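Local coordinates for galectin-1 (Bufo arenarum, PDB 1A78), which binds beta-galactosides as a homodimeric lectin, probably recognises a wide array of complex carbohydrates, and may regulate cell apoptosis and differentiation, at residues A[92-97]-A[109-115]. Coordinates in Å, arbitrary orientation, origin at the centre of the assembly. Residues are numbered along the deposited sequence.
Sequences YQTQKI and FPVRKVL
In the galectin beta-sandwich, the tight turn joining strands 85-92 and 96-101 packs against the chain as it leaves edge strand 106-110. T94 and Q95 occupy the corners of a type I turn closed by Q93 N to K96 O (3.1 Å) and a weak K96 N to Q93 O bond (3.4 Å). Antiparallel pairing follows: I97 and F109 form a hydrogen-bonded pair (CA-CA 5.4 Å; I97 N to F109 O 2.9 Å, F109 N to I97 O 3.0 Å), and K96 and P110 a non-hydrogen-bonded one (CA-CA 4.3 Å). V111 N continues the ladder to Q95 O (3.0 Å), after which 111-115 bends along the turn. I97 (m) and F109 (t) face the sandwich interior, where both meet L44 of the opposing sheet; K96 and P110 lie on the other face.

Apolar contacts centre on V111 (t), whose CG2 lies 3.8 Å from I97 CG1 and 4.0 Å from Y92 CE1, at the ring edge. V114 CG1 lies 3.8 Å from T94 CB and 3.0 Å from T94 O. Y92 (t) extends its ring so that OH donates to L115 O (2.7 Å).

Thus, where beta pairing ends, the methyls of V111 and V114 and the hydroxyl of buried Y92 take over, tying the irregular chain to the turn and the strand ends that flank it.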
loop_
_atom_site.group_PDB
_atom_site.type_symbol
_atom_site.label_atom_id
_atom_site.label_comp_id
_atom_site.label_asym_id
_atom_site.label_seq_id
_atom_site.Cartn_x
_atom_site.Cartn_y
_atom_site.Cartn_z
ATOM N N TYR A 92 4.823 -3.764 -15.661
ATOM C CA TYR A 92 5.056 -2.569 -16.448
ATOM C C TYR A 92 6.265 -2.716 -17.340
ATOM O O TYR A 92 7.346 -3.067 -16.888
ATOM C CB TYR A 92 5.229 -1.372 -15.504
ATOM C CG TYR A 92 5.567 -0.050 -16.152
ATOM C CD1 TYR A 92 5.060 0.302 -17.407
ATOM C CD2 TYR A 92 6.368 0.876 -15.488
ATOM C CE1 TYR A 92 5.341 1.542 -17.969
ATOM C CE2 TYR A 92 6.654 2.123 -16.050
ATOM C CZ TYR A 92 6.137 2.449 -17.282
ATOM O OH TYR A 92 6.405 3.690 -17.818
ATOM N N GLN A 93 6.042 -2.503 -18.629
ATOM C CA GLN A 93 7.078 -2.533 -19.642
ATOM C C GLN A 93 6.918 -1.146 -20.300
ATOM O O GLN A 93 5.835 -0.565 -20.267
ATOM C CB GLN A 93 6.815 -3.680 -20.608
ATOM C CG GLN A 93 6.858 -5.086 -19.954
ATOM C CD GLN A 93 8.281 -5.542 -19.580
ATOM O OE1 GLN A 93 9.257 -5.131 -20.199
ATOM N NE2 GLN A 93 8.393 -6.376 -18.555
ATOM N N THR A 94 7.977 -0.574 -20.854
ATOM C CA THR A 94 7.864 0.774 -21.418
ATOM C C THR A 94 6.843 0.988 -22.540
ATOM O O THR A 94 6.489 2.131 -22.862
ATOM C CB THR A 94 9.237 1.280 -21.925
ATOM O OG1 THR A 94 9.886 0.241 -22.671
ATOM C CG2 THR A 94 10.127 1.704 -20.753
ATOM N N GLN A 95 6.376 -0.104 -23.136
ATOM C CA GLN A 95 5.456 -0.025 -24.256
ATOM C C GLN A 95 4.049 -0.496 -23.952
ATOM O O GLN A 95 3.097 -0.041 -24.585
ATOM C CB GLN A 95 6.031 -0.817 -25.436
ATOM C CG GLN A 95 6.653 -2.167 -25.019
ATOM C CD GLN A 95 7.110 -3.004 -26.211
ATOM O OE1 GLN A 95 6.908 -4.230 -26.243
ATOM N NE2 GLN A 95 7.722 -2.348 -27.203
ATOM N N LYS A 96 3.914 -1.372 -22.966
ATOM C CA LYS A 96 2.615 -1.919 -22.607
ATOM C C LYS A 96 2.633 -2.410 -21.160
ATOM O O LYS A 96 3.697 -2.651 -20.586
ATOM C CB LYS A 96 2.298 -3.113 -23.514
ATOM C CG LYS A 96 3.145 -4.343 -23.171
ATOM C CD LYS A 96 2.909 -5.540 -24.077
ATOM C CE LYS A 96 3.579 -5.363 -25.412
ATOM N NZ LYS A 96 3.708 -6.680 -26.109
ATOM N N ILE A 97 1.451 -2.618 -20.599
ATOM C CA ILE A 97 1.319 -3.112 -19.246
ATOM C C ILE A 97 0.659 -4.453 -19.412
ATOM O O ILE A 97 -0.320 -4.566 -20.137
ATOM C CB ILE A 97 0.431 -2.191 -18.383
ATOM C CG1 ILE A 97 1.164 -0.861 -18.149
ATOM C CG2 ILE A 97 0.058 -2.891 -17.078
ATOM C CD1 ILE A 97 0.360 0.235 -17.466
ATOM N N PHE A 109 -2.305 -3.862 -22.243
ATOM C CA PHE A 109 -2.893 -2.555 -22.543
ATOM C C PHE A 109 -1.715 -1.696 -22.960
ATOM O O PHE A 109 -0.634 -1.846 -22.414
ATOM C CB PHE A 109 -3.566 -1.961 -21.316
ATOM C CG PHE A 109 -4.304 -0.661 -21.595
ATOM C CD1 PHE A 109 -5.534 -0.670 -22.260
ATOM C CD2 PHE A 109 -3.767 0.571 -21.188
ATOM C CE1 PHE A 109 -6.212 0.518 -22.516
ATOM C CE2 PHE A 109 -4.441 1.769 -21.435
ATOM C CZ PHE A 109 -5.659 1.747 -22.099
ATOM N N PRO A 110 -1.876 -0.826 -23.972
ATOM C CA PRO A 110 -0.747 0.006 -24.390
ATOM C C PRO A 110 -0.435 1.178 -23.437
ATOM O O PRO A 110 -1.337 1.749 -22.798
ATOM C CB PRO A 110 -1.204 0.515 -25.754
ATOM C CG PRO A 110 -2.648 0.710 -25.538
ATOM C CD PRO A 110 -3.050 -0.557 -24.822
ATOM N N VAL A 111 0.846 1.509 -23.335
ATOM C CA VAL A 111 1.292 2.609 -22.513
ATOM C C VAL A 111 1.223 3.838 -23.406
ATOM O O VAL A 111 2.069 4.032 -24.275
ATOM C CB VAL A 111 2.722 2.370 -22.005
ATOM C CG1 VAL A 111 3.326 3.670 -21.492
ATOM C CG2 VAL A 111 2.682 1.346 -20.891
ATOM N N ARG A 112 0.203 4.663 -23.196
ATOM C CA ARG A 112 0.003 5.852 -24.018
ATOM C C ARG A 112 0.914 7.005 -23.611
ATOM O O ARG A 112 1.041 7.991 -24.325
ATOM C CB ARG A 112 -1.490 6.211 -24.051
ATOM C CG ARG A 112 -2.316 4.920 -24.134
ATOM C CD ARG A 112 -3.620 5.012 -24.905
ATOM N NE ARG A 112 -4.765 4.827 -24.026
ATOM C CZ ARG A 112 -5.898 4.205 -24.342
ATOM N NH1 ARG A 112 -6.074 3.670 -25.537
ATOM N NH2 ARG A 112 -6.887 4.173 -23.460
ATOM N N LYS A 113 1.638 6.811 -22.517
ATOM C CA LYS A 113 2.576 7.807 -22.014
ATOM C C LYS A 113 3.617 7.092 -21.181
ATOM O O LYS A 113 3.285 6.485 -20.166
ATOM C CB LYS A 113 1.857 8.834 -21.139
ATOM C CG LYS A 113 2.780 9.873 -20.553
ATOM C CD LYS A 113 2.003 10.965 -19.885
ATOM C CE LYS A 113 2.967 11.970 -19.298
ATOM N NZ LYS A 113 3.875 12.567 -20.319
ATOM N N VAL A 114 4.867 7.122 -21.622
ATOM C CA VAL A 114 5.903 6.449 -20.852
ATOM C C VAL A 114 6.450 7.357 -19.760
ATOM O O VAL A 114 6.856 8.496 -20.006
ATOM C CB VAL A 114 7.047 5.869 -21.703
ATOM C CG1 VAL A 114 7.341 4.448 -21.221
ATOM C CG2 VAL A 114 6.686 5.849 -23.163
ATOM N N LEU A 115 6.342 6.856 -18.540
ATOM C CA LEU A 115 6.777 7.535 -17.342
ATOM C C LEU A 115 8.029 6.813 -16.885
ATOM O O LEU A 115 8.150 5.601 -17.087
ATOM C CB LEU A 115 5.699 7.375 -16.260
ATOM C CG LEU A 115 4.317 7.922 -16.627
ATOM C CD1 LEU A 115 3.267 7.506 -15.602
ATOM C CD2 LEU A 115 4.406 9.433 -16.764
#